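Local coordinates for aldose 1-epimerase (Caenorhabditis elegans, PDB 1LUR), which probably catalyses the interconversion of the alpha and beta anomers of aldose sugars such as galactose, at residues Pro119-Arg127 and Ala139-Val147; Asp149-His157 and Tyr327-Phe335. All coordinates share one frame; numbering follows the deposited sequence.

How the contacts relate
Contacts 1 and 2 are two strand pairings in one large antiparallel sheet, separated by a single intervening pairing, with their centres about 12 Å apart. Contact 1 pairs strand 121-129 with strand 138-147, and contact 2 pairs strand 152-160 with strand 327-337. The two inner strands, 138-147 and 152-160, follow each other in the chain and lie side by side, so the contacts are stitched together by probable hydrogen bonds such as Thr146 O to Ile154 N at 2.7 Å. Their apolar faces also merge, with Tyr145 CE2 lying 3.7 Å from Ile155 CD1. The pair illustrates how a sheet is assembled from a local hairpin and a partner brought in from late in the chain.

Contact 1 of 2, residues Pro119-Arg127 and Ala139-Val147; sequences PESVSFSVR and AKIDVTYTV
Ser125 sets its hydroxyl against the carboxylate of Asp142, OG donating to OD1 at 2.7 Å from well above the carboxylate plane. Lys140, two residues before Asp142, reaches the same oxygen from the opposite face, with NZ 2.7 Å from Asp142 OD1 on its syn side. The lysine chain runs extended and bends only at its last torsion (chi4 -60°), which turns the ammonium toward the acid. With an alanine in place of Asp142, Ser125 OG would probably lose its acceptor and the Lys140 ammonium its counter-charge. Beyond this group, Arg127 lays one face of its guanidinium over the methylenes of Lys140, NH2 lying 3.6 Å from CD.

Farther along the same face, hydroxyls meet in pairs: Ser123 OG with Thr144 OG1 at 2.7 Å, and Ser121 OG with Thr146 OG1 at 2.8 Å. The other face is apolar. There Tyr145 CD1 comes to the edge of the Phe124 ring, 3.9 Å from CE1, while Val122 CG1 lies alongside Tyr145 CB. Leu27 packs against all three, and the Tyr145 hydroxyl bonds to Ala32 O. Val126 and Ile141 lie side by side against Trp112. Backbone hydrogen bonds join the strands; the chemistry implies a two-faced beta hairpin, its polar face bridged by hydroxyl pairs and a serine-to-carboxylate bond that a same-strand lysine backs up, its other face closed by ring and aliphatic packing.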
loop_
_atom_site.group_PDB
_atom_site.type_symbol
_atom_site.label_atom_id
_atom_site.label_comp_id
_atom_site.label_asym_id
_atom_site.label_seq_id
_atom_site.Cartn_x
_atom_site.Cartn_y
_atom_site.Cartn_z
ATOM N N PRO A 119 -17.476 9.163 13.364
ATOM C CA PRO A 119 -17.250 7.930 14.117
ATOM C C PRO A 119 -16.690 6.742 13.334
ATOM O O PRO A 119 -15.905 5.964 13.872
ATOM C CB PRO A 119 -18.628 7.629 14.692
ATOM C CG PRO A 119 -19.172 8.998 14.946
ATOM C CD PRO A 119 -18.808 9.720 13.670
ATOM N N GLU A 120 -17.084 6.598 12.071
ATOM C CA GLU A 120 -16.595 5.479 11.270
ATOM C C GLU A 120 -15.830 5.854 10.005
ATOM O O GLU A 120 -15.536 4.986 9.177
ATOM C CB GLU A 120 -17.766 4.569 10.891
ATOM C CG GLU A 120 -18.670 5.134 9.809
ATOM C CD GLU A 120 -19.203 6.513 10.148
ATOM O OE1 GLU A 120 -19.966 6.638 11.129
ATOM O OE2 GLU A 120 -18.852 7.477 9.433
ATOM N N SER A 121 -15.492 7.130 9.853
ATOM C CA SER A 121 -14.762 7.559 8.662
ATOM C C SER A 121 -13.922 8.811 8.900
ATOM O O SER A 121 -14.202 9.601 9.800
ATOM C CB SER A 121 -15.760 7.814 7.525
ATOM O OG SER A 121 -15.121 8.237 6.337
ATOM N N VAL A 122 -12.888 8.981 8.080
ATOM C CA VAL A 122 -12.000 10.132 8.176
ATOM C C VAL A 122 -11.397 10.383 6.798
ATOM O O VAL A 122 -11.011 9.441 6.104
ATOM C CB VAL A 122 -10.856 9.903 9.206
ATOM C CG1 VAL A 122 -10.010 8.704 8.793
ATOM C CG2 VAL A 122 -9.988 11.152 9.310
ATOM N N SER A 123 -11.342 11.647 6.393
ATOM C CA SER A 123 -10.781 11.996 5.096
ATOM C C SER A 123 -9.630 12.970 5.280
ATOM O O SER A 123 -9.689 13.863 6.125
ATOM C CB SER A 123 -11.841 12.619 4.190
ATOM O OG SER A 123 -12.904 11.715 3.935
ATOM N N PHE A 124 -8.577 12.779 4.488
ATOM C CA PHE A 124 -7.392 13.627 4.538
ATOM C C PHE A 124 -7.186 14.238 3.163
ATOM O O PHE A 124 -7.553 13.642 2.154
ATOM C CB PHE A 124 -6.140 12.814 4.872
ATOM C CG PHE A 124 -6.204 12.090 6.182
ATOM C CD1 PHE A 124 -6.385 10.714 6.222
ATOM C CD2 PHE A 124 -6.053 12.781 7.382
ATOM C CE1 PHE A 124 -6.412 10.030 7.437
ATOM C CE2 PHE A 124 -6.079 12.111 8.603
ATOM C CZ PHE A 124 -6.258 10.730 8.629
ATOM N N SER A 125 -6.597 15.426 3.120
ATOM C CA SER A 125 -6.355 16.077 1.844
ATOM C C SER A 125 -4.977 16.718 1.881
ATOM O O SER A 125 -4.475 17.057 2.949
ATOM C CB SER A 125 -7.420 17.137 1.566
ATOM O OG SER A 125 -7.271 17.659 0.252
ATOM N N VAL A 126 -4.359 16.855 0.714
ATOM C CA VAL A 126 -3.035 17.455 0.617
ATOM C C VAL A 126 -2.763 17.860 -0.825
ATOM O O VAL A 126 -3.317 17.278 -1.759
ATOM C CB VAL A 126 -1.936 16.470 1.080
ATOM C CG1 VAL A 126 -1.755 15.357 0.055
ATOM C CG2 VAL A 126 -0.628 17.220 1.306
ATOM N N ARG A 127 -1.920 18.869 -1.003
ATOM C CA ARG A 127 -1.580 19.343 -2.332
ATOM C C ARG A 127 -0.100 19.119 -2.565
ATOM O O ARG A 127 0.699 19.176 -1.631
ATOM C CB ARG A 127 -1.886 20.837 -2.471
ATOM C CG ARG A 127 -3.352 21.187 -2.429
ATOM C CD ARG A 127 -3.529 22.703 -2.383
ATOM N NE ARG A 127 -4.928 23.094 -2.484
ATOM C CZ ARG A 127 -5.638 23.044 -3.605
ATOM N NH1 ARG A 127 -5.079 22.624 -4.735
ATOM N NH2 ARG A 127 -6.915 23.404 -3.589
ATOM N N ALA A 139 -1.324 18.453 -7.969
ATOM C CA ALA A 139 -2.488 17.642 -7.669
ATOM C C ALA A 139 -3.001 17.894 -6.269
ATOM O O ALA A 139 -2.234 18.199 -5.353
ATOM C CB ALA A 139 -2.154 16.162 -7.828
ATOM N N LYS A 140 -4.314 17.790 -6.124
ATOM C CA LYS A 140 -4.972 17.980 -4.847
ATOM C C LYS A 140 -5.430 16.551 -4.585
ATOM O O LYS A 140 -6.265 16.025 -5.318
ATOM C CB LYS A 140 -6.177 18.913 -4.972
ATOM C CG LYS A 140 -6.907 19.099 -3.648
ATOM C CD LYS A 140 -8.130 19.984 -3.787
ATOM C CE LYS A 140 -8.934 19.977 -2.495
ATOM N NZ LYS A 140 -9.405 18.606 -2.152
ATOM N N ILE A 141 -4.860 15.922 -3.566
ATOM C CA ILE A 141 -5.207 14.553 -3.234
ATOM C C ILE A 141 -6.026 14.408 -1.963
ATOM O O ILE A 141 -5.722 15.024 -0.942
ATOM C CB ILE A 141 -3.928 13.678 -3.087
ATOM C CG1 ILE A 141 -3.094 13.739 -4.369
ATOM C CG2 ILE A 141 -4.299 12.227 -2.833
ATOM C CD1 ILE A 141 -1.961 14.735 -4.316
ATOM N N ASP A 142 -7.063 13.576 -2.041
ATOM C CA ASP A 142 -7.944 13.314 -0.915
ATOM C C ASP A 142 -8.042 11.807 -0.715
ATOM O O ASP A 142 -8.324 11.066 -1.655
ATOM C CB ASP A 142 -9.332 13.907 -1.174
ATOM C CG ASP A 142 -9.382 15.401 -0.913
ATOM O OD1 ASP A 142 -8.585 16.149 -1.522
ATOM O OD2 ASP A 142 -10.222 15.828 -0.090
ATOM N N VAL A 143 -7.785 11.365 0.512
ATOM C CA VAL A 143 -7.839 9.952 0.857
ATOM C C VAL A 143 -8.807 9.744 2.013
ATOM O O VAL A 143 -8.754 10.464 3.016
ATOM C CB VAL A 143 -6.446 9.433 1.270
ATOM C CG1 VAL A 143 -6.571 8.090 1.975
ATOM C CG2 VAL A 143 -5.565 9.306 0.034
ATOM N N THR A 144 -9.683 8.754 1.874
ATOM C CA THR A 144 -10.657 8.466 2.918
ATOM C C THR A 144 -10.578 7.033 3.413
ATOM O O THR A 144 -10.375 6.104 2.629
ATOM C CB THR A 144 -12.106 8.715 2.419
ATOM O OG1 THR A 144 -12.235 10.063 1.952
ATOM C CG2 THR A 144 -13.113 8.476 3.559
ATOM N N TYR A 145 -10.705 6.873 4.728
ATOM C CA TYR A 145 -10.674 5.565 5.358
ATOM C C TYR A 145 -12.054 5.446 5.990
ATOM O O TYR A 145 -12.479 6.343 6.725
ATOM C CB TYR A 145 -9.626 5.479 6.460
ATOM C CG TYR A 145 -8.198 5.423 5.988
ATOM C CD1 TYR A 145 -7.440 6.590 5.863
ATOM C CD2 TYR A 145 -7.575 4.200 5.740
ATOM C CE1 TYR A 145 -6.091 6.539 5.516
ATOM C CE2 TYR A 145 -6.223 4.138 5.389
ATOM C CZ TYR A 145 -5.488 5.315 5.286
ATOM O OH TYR A 145 -4.146 5.262 4.987
ATOM N N THR A 146 -12.749 4.353 5.702
ATOM C CA THR A 146 -14.080 4.138 6.249
ATOM C C THR A 146 -14.267 2.682 6.655
ATOM O O THR A 146 -13.798 1.774 5.973
ATOM C CB THR A 146 -15.158 4.491 5.200
ATOM O OG1 THR A 146 -15.019 5.865 4.808
ATOM C CG2 THR A 146 -16.565 4.255 5.763
ATOM N N VAL A 147 -14.923 2.463 7.787
ATOM C CA VAL A 147 -15.176 1.109 8.263
ATOM C C VAL A 147 -16.694 0.978 8.253
ATOM O O VAL A 147 -17.396 1.953 8.522
ATOM C CB VAL A 147 -14.657 0.885 9.694
ATOM C CG1 VAL A 147 -13.140 0.791 9.692
ATOM C CG2 VAL A 147 -15.127 2.021 10.601
HETATM O O HOH W 1 -2.437 21.302 -5.949
#

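Contact 2 of 2, residues Asp149-His157 and Tyr327-Phe335; sequences DRNQLIIEH and YCQEIVYTF
Leu153 and Tyr333 exchange two backbone hydrogen bonds, Leu153 N to Tyr333 O at 2.7 Å and Tyr333 N to Leu153 O at 2.8 Å, in an antiparallel pairing that belongs to the beta-supersandwich of the galactose mutarotase fold. Ile155 with Ile331 and His157 with Gln329 repeat the double exchange, so the amides and carbonyls of these pairs satisfy one another.

At the turn end the pattern changes. Phe335 N still donates to Asn151 O, but Phe335 O is served by a water that donates to it at 2.8 Å and accepts from Asn151 ND2 at 2.9 Å. The other end of that amide, OD1, is bound by Asn19.

Gln152 runs beside Thr334, its chain extended beyond CG (chi2 -180°), which carries NE2 to Thr334 OG1 at 3.1 Å. The bond is bent, 149° at the hydrogen, and the hydroxyl lies somewhat out of the amide plane. Gln152 OE1 accepts from Asn148, so both ends of this buried amide are engaged. NE2 also sits over one face of the Arg150 guanidinium.

Near the opposite end, His157 ND1 and Tyr327 OH are both hydrogen-bonded to the Tyr273 hydroxyl, and Tyr327 OH also meets Leu169 N. Gln329 OE1 is held by Ser272. On the face that carries Leu153, Ile155 and Tyr333 the packing is apolar: Leu153 CB lies at the edge of the Phe335 ring, and Ile155 CD1 approaches Tyr333 CE1 at 3.5 Å. The Tyr333 ring also turns an edge to its strand partner, with CD1 3.4 Å from Leu153 O, the carbonyl oxygen that accepts the bond from Tyr333 N.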
loop_
_atom_site.group_PDB
_atom_site.type_symbol
_atom_site.label_atom_id
_atom_site.label_comp_id
_atom_site.label_asym_id
_atom_site.label_seq_id
_atom_site.Cartn_x
_atom_site.Cartn_y
_atom_site.Cartn_z
ATOM N N ASP A 149 -20.438 -1.864 8.626
ATOM C CA ASP A 149 -21.060 -3.008 9.291
ATOM C C ASP A 149 -20.745 -4.353 8.653
ATOM O O ASP A 149 -21.091 -5.398 9.197
ATOM C CB ASP A 149 -22.583 -2.819 9.355
ATOM C CG ASP A 149 -23.190 -2.489 8.002
ATOM O OD1 ASP A 149 -22.958 -3.245 7.034
ATOM O OD2 ASP A 149 -23.903 -1.469 7.906
ATOM N N ARG A 150 -20.098 -4.327 7.493
ATOM C CA ARG A 150 -19.741 -5.556 6.798
ATOM C C ARG A 150 -18.310 -5.927 7.178
ATOM O O ARG A 150 -17.693 -6.792 6.558
ATOM C CB ARG A 150 -19.850 -5.348 5.285
ATOM C CG ARG A 150 -21.245 -4.963 4.806
ATOM C CD ARG A 150 -21.229 -4.584 3.331
ATOM N NE ARG A 150 -20.669 -5.651 2.504
ATOM C CZ ARG A 150 -20.363 -5.522 1.214
ATOM N NH1 ARG A 150 -20.560 -4.365 0.589
ATOM N NH2 ARG A 150 -19.854 -6.553 0.548
ATOM N N ASN A 151 -17.794 -5.275 8.215
ATOM C CA ASN A 151 -16.433 -5.515 8.697
ATOM C C ASN A 151 -15.412 -5.237 7.610
ATOM O O ASN A 151 -14.432 -5.973 7.446
ATOM C CB ASN A 151 -16.258 -6.947 9.199
ATOM C CG ASN A 151 -16.943 -7.181 10.520
ATOM O OD1 ASN A 151 -16.911 -6.327 11.404
ATOM N ND2 ASN A 151 -17.555 -8.350 10.673
ATOM N N GLN A 152 -15.649 -4.164 6.869
ATOM C CA GLN A 152 -14.750 -3.779 5.797
ATOM C C GLN A 152 -14.085 -2.440 6.064
ATOM O O GLN A 152 -14.661 -1.552 6.700
ATOM C CB GLN A 152 -15.506 -3.653 4.475
ATOM C CG GLN A 152 -16.306 -4.865 4.061
ATOM C CD GLN A 152 -17.006 -4.640 2.743
ATOM O OE1 GLN A 152 -17.642 -3.606 2.540
ATOM N NE2 GLN A 152 -16.895 -5.608 1.837
ATOM N N LEU A 153 -12.858 -2.314 5.580
ATOM C CA LEU A 153 -12.094 -1.089 5.724
ATOM C C LEU A 153 -12.023 -0.659 4.265
ATOM O O LEU A 153 -11.512 -1.398 3.417
ATOM C CB LEU A 153 -10.679 -1.342 6.249
ATOM C CG LEU A 153 -9.751 -0.127 6.097
ATOM C CD1 LEU A 153 -10.259 1.036 6.952
ATOM C CD2 LEU A 153 -8.338 -0.505 6.510
ATOM N N ILE A 154 -12.581 0.502 3.962
ATOM C CA ILE A 154 -12.564 1.000 2.596
ATOM C C ILE A 154 -11.614 2.182 2.478
ATOM O O ILE A 154 -11.702 3.144 3.251
ATOM C CB ILE A 154 -13.968 1.460 2.151
ATOM C CG1 ILE A 154 -14.919 0.261 2.103
ATOM C CG2 ILE A 154 -13.886 2.150 0.792
ATOM C CD1 ILE A 154 -16.359 0.635 1.832
ATOM N N ILE A 155 -10.693 2.096 1.524
ATOM C CA ILE A 155 -9.738 3.170 1.308
ATOM C C ILE A 155 -10.040 3.736 -0.068
ATOM O O ILE A 155 -10.014 3.015 -1.067
ATOM C CB ILE A 155 -8.263 2.699 1.290
ATOM C CG1 ILE A 155 -7.878 2.045 2.617
ATOM C CG2 ILE A 155 -7.355 3.903 1.039
ATOM C CD1 ILE A 155 -6.411 1.634 2.680
ATOM N N GLU A 156 -10.351 5.022 -0.116
ATOM C CA GLU A 156 -10.652 5.671 -1.378
ATOM C C GLU A 156 -9.520 6.631 -1.672
ATOM O O GLU A 156 -9.032 7.316 -0.776
ATOM C CB GLU A 156 -11.948 6.461 -1.292
ATOM C CG GLU A 156 -13.187 5.622 -1.136
ATOM C CD GLU A 156 -14.377 6.466 -0.749
ATOM O OE1 GLU A 156 -14.728 7.397 -1.515
ATOM O OE2 GLU A 156 -14.954 6.206 0.326
ATOM N N HIS A 157 -9.107 6.664 -2.930
ATOM C CA HIS A 157 -8.035 7.535 -3.373
ATOM C C HIS A 157 -8.644 8.431 -4.448
ATOM O O HIS A 157 -9.107 7.945 -5.468
ATOM C CB HIS A 157 -6.889 6.697 -3.956
ATOM C CG HIS A 157 -6.062 6.000 -2.921
ATOM N ND1 HIS A 157 -5.136 5.028 -3.240
ATOM C CD2 HIS A 157 -5.992 6.160 -1.578
ATOM C CE1 HIS A 157 -4.531 4.622 -2.138
ATOM N NE2 HIS A 157 -5.031 5.294 -1.116
ATOM N N TYR A 327 -8.937 11.406 -10.547
ATOM C CA TYR A 327 -8.231 10.181 -10.209
ATOM C C TYR A 327 -9.210 9.574 -9.214
ATOM O O TYR A 327 -9.628 10.247 -8.265
ATOM C CB TYR A 327 -6.911 10.497 -9.513
ATOM C CG TYR A 327 -6.118 9.280 -9.095
ATOM C CD1 TYR A 327 -5.041 8.822 -9.861
ATOM C CD2 TYR A 327 -6.417 8.614 -7.912
ATOM C CE1 TYR A 327 -4.277 7.732 -9.444
ATOM C CE2 TYR A 327 -5.669 7.528 -7.483
ATOM C CZ TYR A 327 -4.596 7.092 -8.249
ATOM O OH TYR A 327 -3.833 6.049 -7.792
ATOM N N CYS A 328 -9.583 8.316 -9.417
ATOM C CA CYS A 328 -10.526 7.683 -8.507
ATOM C C CYS A 328 -10.284 6.184 -8.427
ATOM O O CYS A 328 -10.553 5.460 -9.377
ATOM C CB CYS A 328 -11.959 7.960 -8.985
ATOM S SG CYS A 328 -13.250 7.579 -7.770
ATOM N N GLN A 329 -9.757 5.730 -7.296
ATOM C CA GLN A 329 -9.477 4.309 -7.088
ATOM C C GLN A 329 -9.910 3.948 -5.675
ATOM O O GLN A 329 -10.059 4.824 -4.824
ATOM C CB GLN A 329 -7.977 4.017 -7.219
ATOM C CG GLN A 329 -7.334 4.403 -8.549
ATOM C CD GLN A 329 -7.836 3.579 -9.726
ATOM O OE1 GLN A 329 -8.075 2.377 -9.604
ATOM N NE2 GLN A 329 -7.965 4.222 -10.884
ATOM N N GLU A 330 -10.115 2.659 -5.425
ATOM C CA GLU A 330 -10.524 2.218 -4.102
ATOM C C GLU A 330 -9.967 0.840 -3.781
ATOM O O GLU A 330 -9.635 0.055 -4.676
ATOM C CB GLU A 330 -12.057 2.193 -3.971
ATOM C CG GLU A 330 -12.742 1.051 -4.694
ATOM C CD GLU A 330 -14.180 0.829 -4.229
ATOM O OE1 GLU A 330 -14.826 -0.102 -4.748
ATOM O OE2 GLU A 330 -14.662 1.577 -3.347
ATOM N N ILE A 331 -9.858 0.571 -2.489
ATOM C CA ILE A 331 -9.349 -0.693 -1.986
ATOM C C ILE A 331 -10.304 -1.094 -0.877
ATOM O O ILE A 331 -10.531 -0.316 0.052
ATOM C CB ILE A 331 -7.947 -0.537 -1.365
ATOM C CG1 ILE A 331 -6.989 0.117 -2.361
ATOM C CG2 ILE A 331 -7.409 -1.896 -0.981
ATOM C CD1 ILE A 331 -5.628 0.473 -1.762
ATOM N N VAL A 332 -10.877 -2.291 -0.975
ATOM C CA VAL A 332 -11.802 -2.753 0.051
ATOM C C VAL A 332 -11.231 -3.961 0.782
ATOM O O VAL A 332 -11.007 -5.007 0.174
ATOM C CB VAL A 332 -13.174 -3.135 -0.552
ATOM C CG1 VAL A 332 -14.142 -3.541 0.570
ATOM C CG2 VAL A 332 -13.736 -1.961 -1.331
ATOM N N TYR A 333 -10.969 -3.798 2.079
ATOM C CA TYR A 333 -10.428 -4.877 2.897
ATOM C C TYR A 333 -11.573 -5.449 3.724
ATOM O O TYR A 333 -12.227 -4.717 4.470
ATOM C CB TYR A 333 -9.359 -4.374 3.876
ATOM C CG TYR A 333 -8.173 -3.680 3.258
ATOM C CD1 TYR A 333 -8.290 -2.397 2.732
ATOM C CD2 TYR A 333 -6.921 -4.295 3.229
ATOM C CE1 TYR A 333 -7.190 -1.740 2.198
ATOM C CE2 TYR A 333 -5.814 -3.648 2.696
ATOM C CZ TYR A 333 -5.954 -2.374 2.183
ATOM O OH TYR A 333 -4.862 -1.724 1.655
ATOM N N THR A 334 -11.819 -6.746 3.590
ATOM C CA THR A 334 -12.890 -7.383 4.349
ATOM C C THR A 334 -12.252 -8.319 5.359
ATOM O O THR A 334 -11.452 -9.179 4.994
ATOM C CB THR A 334 -13.830 -8.209 3.448
ATOM O OG1 THR A 334 -14.462 -7.350 2.494
ATOM C CG2 THR A 334 -14.907 -8.887 4.289
ATOM N N PHE A 335 -12.603 -8.145 6.630
ATOM C CA PHE A 335 -12.062 -8.978 7.691
ATOM C C PHE A 335 -13.101 -9.998 8.138
ATOM O O PHE A 335 -14.272 -9.665 8.324
ATOM C CB PHE A 335 -11.624 -8.106 8.867
ATOM C CG PHE A 335 -10.629 -7.048 8.487
ATOM C CD1 PHE A 335 -11.053 -5.780 8.096
ATOM C CD2 PHE A 335 -9.268 -7.336 8.463
ATOM C CE1 PHE A 335 -10.138 -4.817 7.683
ATOM C CE2 PHE A 335 -8.340 -6.378 8.051
ATOM C CZ PHE A 335 -8.779 -5.117 7.660
HETATM O O HOH W 2 -16.892 -10.514 8.865
#